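Long-range contacts in conjugal transfer protein TRWB (PDB 1E9R), which serves as the coupling protein of bacterial conjugation, a membrane-anchored, ring-forming protein resembling ring helicases that probably uses nucleotide hydrolysis to drive DNA transfer: residues 78-83 and 280-285; 38-43 and 74-79. All coordinates share one frame; numbering follows the deposited sequence.

Contact 1. Residues 78-83 and 280-285; sequences LLRGDR and RLWLFI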
ATOM      1  N   LEU B  78      -0.985 -19.014 -42.530  1.00 41.43           N
ATOM      2  CA  LEU B  78      -0.832 -20.363 -43.061  1.00 42.66           C
ATOM      3  C   LEU B  78      -0.873 -20.301 -44.578  1.00 42.54           C
ATOM      4  O   LEU B  78      -0.188 -21.058 -45.256  1.00 40.68           O
ATOM      5  CB  LEU B  78      -1.951 -21.263 -42.561  1.00 43.44           C
ATOM      6  CG  LEU B  78      -1.881 -21.613 -41.080  1.00 43.78           C
ATOM      7  CD1 LEU B  78      -3.221 -22.169 -40.629  1.00 44.42           C
ATOM      8  CD2 LEU B  78      -0.746 -22.602 -40.850  1.00 41.86           C
ATOM      9  N   LEU B  79      -1.689 -19.399 -45.109  1.00 41.34           N
ATOM     10  CA  LEU B  79      -1.771 -19.244 -46.551  1.00 43.30           C
ATOM     11  C   LEU B  79      -0.412 -18.812 -47.085  1.00 42.52           C
ATOM     12  O   LEU B  79      -0.053 -19.128 -48.210  1.00 43.42           O
ATOM     13  CB  LEU B  79      -2.809 -18.190 -46.921  1.00 41.04           C
ATOM     14  CG  LEU B  79      -4.257 -18.542 -46.614  1.00 42.81           C
ATOM     15  CD1 LEU B  79      -5.125 -17.418 -47.098  1.00 41.75           C
ATOM     16  CD2 LEU B  79      -4.652 -19.847 -47.288  1.00 39.63           C
ATOM     17  N   ARG B  80       0.336 -18.081 -46.268  1.00 42.69           N
ATOM     18  CA  ARG B  80       1.655 -17.601 -46.656  1.00 41.62           C
ATOM     19  C   ARG B  80       2.720 -18.672 -46.393  1.00 41.93           C
ATOM     20  O   ARG B  80       3.886 -18.511 -46.751  1.00 41.43           O
ATOM     21  CB  ARG B  80       1.973 -16.311 -45.890  1.00 40.36           C
ATOM     22  CG  ARG B  80       3.189 -15.566 -46.404  1.00 40.63           C
ATOM     23  CD  ARG B  80       3.360 -14.227 -45.705  1.00 41.07           C
ATOM     24  NE  ARG B  80       3.718 -14.381 -44.299  1.00 42.09           N
ATOM     25  CZ  ARG B  80       3.910 -13.368 -43.463  1.00 41.38           C
ATOM     26  NH1 ARG B  80       3.777 -12.126 -43.894  1.00 41.58           N
ATOM     27  NH2 ARG B  80       4.235 -13.595 -42.200  1.00 41.05           N
ATOM     28  N   GLY B  81       2.303 -19.766 -45.761  1.00 43.41           N
ATOM     29  CA  GLY B  81       3.209 -20.867 -45.475  1.00 43.92           C
ATOM     30  C   GLY B  81       4.065 -20.718 -44.233  1.00 44.46           C
ATOM     31  O   GLY B  81       5.101 -21.367 -44.111  1.00 44.14           O
ATOM     32  N   ASP B  82       3.638 -19.874 -43.302  1.00 43.90           N
ATOM     33  CA  ASP B  82       4.392 -19.646 -42.073  1.00 43.54           C
ATOM     34  C   ASP B  82       4.205 -20.781 -41.069  1.00 42.26           C
ATOM     35  O   ASP B  82       3.151 -21.418 -41.032  1.00 39.65           O
ATOM     36  CB  ASP B  82       3.932 -18.333 -41.426  1.00 43.82           C
ATOM     37  CG  ASP B  82       4.404 -17.108 -42.182  1.00 47.00           C
ATOM     38  OD1 ASP B  82       4.401 -17.122 -43.429  1.00 47.69           O
ATOM     39  OD2 ASP B  82       4.775 -16.118 -41.524  1.00 47.08           O
ATOM     40  N   ARG B  83       5.235 -21.044 -40.268  1.00 42.08           N
ATOM     41  CA  ARG B  83       5.136 -22.066 -39.227  1.00 42.90           C
ATOM     42  C   ARG B  83       4.614 -21.376 -37.966  1.00 42.74           C
ATOM     43  O   ARG B  83       4.909 -20.201 -37.726  1.00 42.19           O
ATOM     44  CB  ARG B  83       6.500 -22.689 -38.913  1.00 42.03           C
ATOM     45  CG  ARG B  83       7.024 -23.663 -39.944  1.00 44.76           C
ATOM     46  CD  ARG B  83       8.277 -24.367 -39.429  1.00 44.17           C
ATOM     47  NE  ARG B  83       7.982 -25.437 -38.477  1.00 42.38           N
ATOM     48  CZ  ARG B  83       8.892 -25.988 -37.678  1.00 43.37           C
ATOM     49  NH1 ARG B  83      10.149 -25.559 -37.712  1.00 41.71           N
ATOM     50  NH2 ARG B  83       8.561 -26.983 -36.862  1.00 42.98           N
ATOM     51  N   ARG B 280      10.370 -17.731 -39.976  1.00 53.18           N
ATOM     52  CA  ARG B 280       9.198 -17.016 -39.465  1.00 50.92           C
ATOM     53  C   ARG B 280       8.375 -17.994 -38.625  1.00 49.31           C
ATOM     54  O   ARG B 280       7.810 -18.957 -39.162  1.00 48.85           O
ATOM     55  CB  ARG B 280       8.315 -16.489 -40.599  1.00 52.33           C
ATOM     56  CG  ARG B 280       8.879 -15.342 -41.409  1.00 54.42           C
ATOM     57  CD  ARG B 280       7.722 -14.533 -41.975  1.00 57.24           C
ATOM     58  NE  ARG B 280       7.484 -14.672 -43.415  1.00 62.45           N
ATOM     59  CZ  ARG B 280       7.435 -15.818 -44.094  1.00 64.68           C
ATOM     60  NH1 ARG B 280       7.646 -16.980 -43.497  1.00 67.42           N
ATOM     61  NH2 ARG B 280       7.197 -15.799 -45.398  1.00 65.22           N
ATOM     62  N   LEU B 281       8.310 -17.748 -37.317  1.00 45.91           N
ATOM     63  CA  LEU B 281       7.564 -18.617 -36.413  1.00 42.34           C
ATOM     64  C   LEU B 281       6.563 -17.840 -35.556  1.00 40.85           C
ATOM     65  O   LEU B 281       6.936 -16.927 -34.818  1.00 42.56           O
ATOM     66  CB  LEU B 281       8.532 -19.369 -35.497  1.00 42.65           C
ATOM     67  CG  LEU B 281       8.119 -20.703 -34.840  1.00 45.33           C
ATOM     68  CD1 LEU B 281       8.500 -20.662 -33.368  1.00 45.52           C
ATOM     69  CD2 LEU B 281       6.631 -20.960 -34.974  1.00 46.40           C
ATOM     70  N   TRP B 282       5.292 -18.214 -35.650  1.00 37.01           N
ATOM     71  CA  TRP B 282       4.250 -17.548 -34.877  1.00 36.69           C
ATOM     72  C   TRP B 282       3.940 -18.283 -33.581  1.00 36.00           C
ATOM     73  O   TRP B 282       4.067 -19.503 -33.498  1.00 35.83           O
ATOM     74  CB  TRP B 282       2.947 -17.430 -35.687  1.00 35.04           C
ATOM     75  CG  TRP B 282       3.051 -16.552 -36.886  1.00 36.22           C
ATOM     76  CD1 TRP B 282       3.591 -16.876 -38.096  1.00 33.03           C
ATOM     77  CD2 TRP B 282       2.638 -15.177 -36.986  1.00 34.68           C
ATOM     78  NE1 TRP B 282       3.543 -15.793 -38.941  1.00 36.14           N
ATOM     79  CE2 TRP B 282       2.965 -14.738 -38.286  1.00 35.28           C
ATOM     80  CE3 TRP B 282       2.028 -14.278 -36.098  1.00 34.77           C
ATOM     81  CZ2 TRP B 282       2.703 -13.436 -38.726  1.00 33.67           C
ATOM     82  CZ3 TRP B 282       1.767 -12.982 -36.537  1.00 34.41           C
ATOM     83  CH2 TRP B 282       2.106 -12.575 -37.840  1.00 36.09           C
ATOM     84  N   LEU B 283       3.534 -17.518 -32.571  1.00 33.88           N
ATOM     85  CA  LEU B 283       3.143 -18.065 -31.285  1.00 32.02           C
ATOM     86  C   LEU B 283       1.812 -17.405 -30.975  1.00 31.89           C
ATOM     87  O   LEU B 283       1.750 -16.207 -30.710  1.00 32.83           O
ATOM     88  CB  LEU B 283       4.152 -17.708 -30.189  1.00 33.24           C
ATOM     89  CG  LEU B 283       4.257 -18.658 -28.979  1.00 34.55           C
ATOM     90  CD1 LEU B 283       4.674 -17.849 -27.751  1.00 33.51           C
ATOM     91  CD2 LEU B 283       2.938 -19.379 -28.720  1.00 31.12           C
ATOM     92  N   PHE B 284       0.742 -18.185 -31.029  1.00 30.95           N
ATOM     93  CA  PHE B 284      -0.590 -17.676 -30.746  1.00 31.56           C
ATOM     94  C   PHE B 284      -1.019 -18.086 -29.356  1.00 31.13           C
ATOM     95  O   PHE B 284      -1.108 -19.280 -29.071  1.00 32.84           O
ATOM     96  CB  PHE B 284      -1.587 -18.222 -31.769  1.00 32.14           C
ATOM     97  CG  PHE B 284      -1.512 -17.543 -33.095  1.00 32.37           C
ATOM     98  CD1 PHE B 284      -0.550 -17.918 -34.028  1.00 32.28           C
ATOM     99  CD2 PHE B 284      -2.376 -16.489 -33.399  1.00 33.73           C
ATOM    100  CE1 PHE B 284      -0.445 -17.253 -35.246  1.00 32.08           C
ATOM    101  CE2 PHE B 284      -2.287 -15.813 -34.613  1.00 33.49           C
ATOM    102  CZ  PHE B 284      -1.319 -16.195 -35.541  1.00 32.46           C
ATOM    103  N   ILE B 285      -1.275 -17.099 -28.497  1.00 29.73           N
ATOM    104  CA  ILE B 285      -1.725 -17.349 -27.126  1.00 29.02           C
ATOM    105  C   ILE B 285      -3.139 -16.814 -26.991  1.00 29.85           C
ATOM    106  O   ILE B 285      -3.340 -15.607 -26.966  1.00 28.48           O
ATOM    107  CB  ILE B 285      -0.841 -16.625 -26.107  1.00 28.44           C
ATOM    108  CG1 ILE B 285       0.616 -17.046 -26.298  1.00 27.21           C
ATOM    109  CG2 ILE B 285      -1.319 -16.927 -24.695  1.00 27.00           C
ATOM    110  CD1 ILE B 285       1.579 -16.351 -25.368  1.00 27.37           C
TER
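The carboxylate of Asp82 is the centre on which two arginines and a tryptophan converge. Arg80 grips it side-on with two nitrogens: Arg80 NE reaches Asp82 OD1 at 3.0 Å and Arg80 NH2 reaches Asp82 OD2 at 2.7 Å. Both oxygens lie close to the guanidinium plane but are met from above the carboxylate plane. Asp82 OD2 also accepts a nearly straight bond (165°) from Trp282 NE1 at 2.9 Å, so the indole edge and the Arg80 fork meet at one oxygen. Arg280 comes in differently. Its guanidinium lies flat on that of Arg80, centres 4.3 Å apart and planes only 5° from parallel, and Arg280 NH1 stands 3.2 Å from Asp82 OD1. That oxygen lies over the face of the Arg280 guanidinium, so no N-H of Arg280 points at it, and this is a salt bridge of charges alone. The shared carboxylate probably offsets the repulsion between the stacked cations. Arg80 reaches the site by a bend at chi3 (68°), and its NH1 has further partners in Glu52 and the backbone oxygen of Lys38. Behind the side chains, Gly81 closes helix 66-79 in a Schellman motif and turns the chain into strand 83-89. There Arg83 pairs with Leu281 in a parallel bridge: Trp282 N donates to Arg83 O at 2.9 Å, whereas Arg83 N to Arg280 O, at 3.5 Å, is weak. The Arg83 guanidinium leads away to the backbone oxygens of Trp234, Leu235 and Gly241, with a cation-pi contact to Trp234. The helix-to-strand turn thus belongs to a beta-alpha-beta crossover, consistent with the RecA-like core of P-loop NTPases.

Contact 2. Residues 38-43 and 74-79; sequences KQVTVA and AYTGLL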
ATOM      1  N   LYS B  38       3.885 -10.668 -49.458  1.00 53.06           N
ATOM      2  CA  LYS B  38       2.685 -11.361 -49.010  1.00 52.08           C
ATOM      3  C   LYS B  38       2.515 -11.011 -47.527  1.00 48.74           C
ATOM      4  O   LYS B  38       3.476 -11.095 -46.758  1.00 44.99           O
ATOM      5  CB  LYS B  38       2.864 -12.865 -49.196  1.00 54.53           C
ATOM      6  CG  LYS B  38       1.662 -13.546 -49.798  1.00 59.34           C
ATOM      7  CD  LYS B  38       0.392 -13.162 -49.064  1.00 62.50           C
ATOM      8  CE  LYS B  38      -0.817 -13.847 -49.680  1.00 64.92           C
ATOM      9  NZ  LYS B  38      -0.673 -15.334 -49.645  1.00 65.94           N
ATOM     10  N   GLN B  39       1.306 -10.615 -47.134  1.00 45.94           N
ATOM     11  CA  GLN B  39       1.034 -10.205 -45.749  1.00 43.92           C
ATOM     12  C   GLN B  39      -0.119 -10.947 -45.068  1.00 42.40           C
ATOM     13  O   GLN B  39      -0.991 -11.518 -45.726  1.00 43.53           O
ATOM     14  CB  GLN B  39       0.709  -8.700 -45.699  1.00 42.81           C
ATOM     15  CG  GLN B  39       1.807  -7.748 -46.162  1.00 42.30           C
ATOM     16  CD  GLN B  39       1.300  -6.316 -46.322  1.00 44.18           C
ATOM     17  OE1 GLN B  39       0.507  -6.030 -47.216  1.00 43.36           O
ATOM     18  NE2 GLN B  39       1.751  -5.415 -45.452  1.00 42.39           N
ATOM     19  N   VAL B  40      -0.119 -10.914 -43.738  1.00 38.80           N
ATOM     20  CA  VAL B  40      -1.183 -11.528 -42.944  1.00 36.50           C
ATOM     21  C   VAL B  40      -2.131 -10.375 -42.611  1.00 35.73           C
ATOM     22  O   VAL B  40      -1.729  -9.210 -42.675  1.00 36.44           O
ATOM     23  CB  VAL B  40      -0.623 -12.154 -41.646  1.00 36.00           C
ATOM     24  CG1 VAL B  40       0.361 -13.272 -42.000  1.00 34.79           C
ATOM     25  CG2 VAL B  40       0.065 -11.086 -40.802  1.00 34.42           C
ATOM     26  N   THR B  41      -3.380 -10.663 -42.266  1.00 34.64           N
ATOM     27  CA  THR B  41      -4.288  -9.566 -41.969  1.00 33.24           C
ATOM     28  C   THR B  41      -4.829  -9.538 -40.560  1.00 33.72           C
ATOM     29  O   THR B  41      -4.984 -10.577 -39.909  1.00 33.64           O
ATOM     30  CB  THR B  41      -5.508  -9.548 -42.914  1.00 34.35           C
ATOM     31  OG1 THR B  41      -6.295 -10.731 -42.711  1.00 31.50           O
ATOM     32  CG2 THR B  41      -5.058  -9.465 -44.361  1.00 33.80           C
ATOM     33  N   VAL B  42      -5.132  -8.322 -40.113  1.00 32.35           N
ATOM     34  CA  VAL B  42      -5.690  -8.066 -38.800  1.00 33.03           C
ATOM     35  C   VAL B  42      -7.029  -7.404 -39.065  1.00 34.68           C
ATOM     36  O   VAL B  42      -7.080  -6.262 -39.513  1.00 36.34           O
ATOM     37  CB  VAL B  42      -4.803  -7.092 -37.989  1.00 32.67           C
ATOM     38  CG1 VAL B  42      -5.427  -6.843 -36.617  1.00 29.54           C
ATOM     39  CG2 VAL B  42      -3.387  -7.653 -37.857  1.00 28.89           C
ATOM     40  N   ALA B  43      -8.111  -8.128 -38.814  1.00 36.02           N
ATOM     41  CA  ALA B  43      -9.453  -7.588 -39.043  1.00 38.91           C
ATOM     42  C   ALA B  43      -9.609  -7.071 -40.477  1.00 40.63           C
ATOM     43  O   ALA B  43     -10.289  -6.073 -40.718  1.00 43.03           O
ATOM     44  CB  ALA B  43      -9.740  -6.463 -38.053  1.00 39.30           C
ATOM     45  N   ALA B  74      -4.023 -16.304 -38.002  1.00 39.48           N
ATOM     46  CA  ALA B  74      -3.363 -17.602 -38.150  1.00 41.73           C
ATOM     47  C   ALA B  74      -3.583 -18.159 -39.557  1.00 42.01           C
ATOM     48  O   ALA B  74      -2.651 -18.657 -40.202  1.00 41.04           O
ATOM     49  CB  ALA B  74      -3.901 -18.578 -37.106  1.00 41.08           C
ATOM     50  N   TYR B  75      -4.830 -18.072 -40.015  1.00 42.43           N
ATOM     51  CA  TYR B  75      -5.208 -18.536 -41.339  1.00 45.37           C
ATOM     52  C   TYR B  75      -4.382 -17.860 -42.434  1.00 44.57           C
ATOM     53  O   TYR B  75      -3.723 -18.525 -43.230  1.00 46.01           O
ATOM     54  CB  TYR B  75      -6.688 -18.255 -41.568  1.00 47.78           C
ATOM     55  CG  TYR B  75      -7.146 -18.529 -42.979  1.00 52.71           C
ATOM     56  CD1 TYR B  75      -6.889 -19.761 -43.592  1.00 53.74           C
ATOM     57  CD2 TYR B  75      -7.857 -17.568 -43.696  1.00 53.42           C
ATOM     58  CE1 TYR B  75      -7.331 -20.026 -44.886  1.00 55.53           C
ATOM     59  CE2 TYR B  75      -8.307 -17.822 -44.990  1.00 55.23           C
ATOM     60  CZ  TYR B  75      -8.041 -19.049 -45.580  1.00 57.62           C
ATOM     61  OH  TYR B  75      -8.486 -19.295 -46.863  1.00 58.38           O
ATOM     62  N   THR B  76      -4.418 -16.534 -42.472  1.00 42.43           N
ATOM     63  CA  THR B  76      -3.673 -15.794 -43.476  1.00 42.05           C
ATOM     64  C   THR B  76      -2.169 -16.078 -43.399  1.00 42.21           C
ATOM     65  O   THR B  76      -1.451 -15.968 -44.395  1.00 40.97           O
ATOM     66  CB  THR B  76      -3.940 -14.274 -43.342  1.00 41.84           C
ATOM     67  OG1 THR B  76      -3.523 -13.806 -42.056  1.00 42.72           O
ATOM     68  CG2 THR B  76      -5.409 -13.998 -43.500  1.00 38.21           C
ATOM     69  N   GLY B  77      -1.701 -16.449 -42.211  1.00 43.13           N
ATOM     70  CA  GLY B  77      -0.295 -16.756 -42.031  1.00 41.04           C
ATOM     71  C   GLY B  77       0.001 -18.127 -42.599  1.00 41.98           C
ATOM     72  O   GLY B  77       1.099 -18.389 -43.084  1.00 42.05           O
ATOM     73  N   LEU B  78      -0.985 -19.014 -42.530  1.00 41.43           N
ATOM     74  CA  LEU B  78      -0.832 -20.363 -43.061  1.00 42.66           C
ATOM     75  C   LEU B  78      -0.873 -20.301 -44.578  1.00 42.54           C
ATOM     76  O   LEU B  78      -0.188 -21.058 -45.256  1.00 40.68           O
ATOM     77  CB  LEU B  78      -1.951 -21.263 -42.561  1.00 43.44           C
ATOM     78  CG  LEU B  78      -1.881 -21.613 -41.080  1.00 43.78           C
ATOM     79  CD1 LEU B  78      -3.221 -22.169 -40.629  1.00 44.42           C
ATOM     80  CD2 LEU B  78      -0.746 -22.602 -40.850  1.00 41.86           C
ATOM     81  N   LEU B  79      -1.689 -19.399 -45.109  1.00 41.34           N
ATOM     82  CA  LEU B  79      -1.771 -19.244 -46.551  1.00 43.30           C
ATOM     83  C   LEU B  79      -0.412 -18.812 -47.085  1.00 42.52           C
ATOM     84  O   LEU B  79      -0.053 -19.128 -48.210  1.00 43.42           O
ATOM     85  CB  LEU B  79      -2.809 -18.190 -46.921  1.00 41.04           C
ATOM     86  CG  LEU B  79      -4.257 -18.542 -46.614  1.00 42.81           C
ATOM     87  CD1 LEU B  79      -5.125 -17.418 -47.098  1.00 41.75           C
ATOM     88  CD2 LEU B  79      -4.652 -19.847 -47.288  1.00 39.63           C
TER
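Two threonines, each with its hydroxyl in the crowded position between backbone N and carbonyl carbon, join residues 38-43 to the side of helix 66-79. For Thr76 this torsion (chi1 61°) directs OG1 both back to its own helix, where the hydroxyl is shared between the carbonyl oxygens of Leu73 and Glu72, and across to the strand, where Thr76 OG1 accepts from Thr41 N at 3.2 Å. The methyl Thr76 CG2, anti to the carbonyl carbon, meets Thr41 OG1 at 3.5 Å as the two side chains cross at about a right angle. Thr41 OG1 has its polar partner in Glu72, one turn earlier on the helix. Val40 supplies the apolar part: with CG1 beside its backbone N (chi1 -62°), Val40 CG1 lies 3.5 Å from Gly77 CA, while its CB packs against Thr76 OG1. An alanine at Thr76 would remove both the acceptor for Thr41 N and the methyl beside Thr41 OG1, and would probably loosen the strand's hold on the helix. Strand 41-42 and its partner 45-46 form a beta-hairpin, here docked on the last turns of the helix that follows the probable Walker A P-loop.

Overall arrangement
Helix 66-79 is common to both contacts, whose centres lie about 8 Å apart: contact 2 borders its last turns, and contact 1 takes over where the chain leaves it. The Schellman turn links them, Asp82 N lying 2.9 Å from Gly77 O, a probable hydrogen bond. A second crossing point joins Arg80 NH1 to Lys38 O at 3.1 Å, tying the salt-bridge network to the segment leading into the hairpin. On the sheet side, Phe284 CZ packs 3.6 Å from Ala74 CA, and Val40 touches Trp282. The nucleotide site, probably the sulphate-binding P-loop, sits at the other end of this helix.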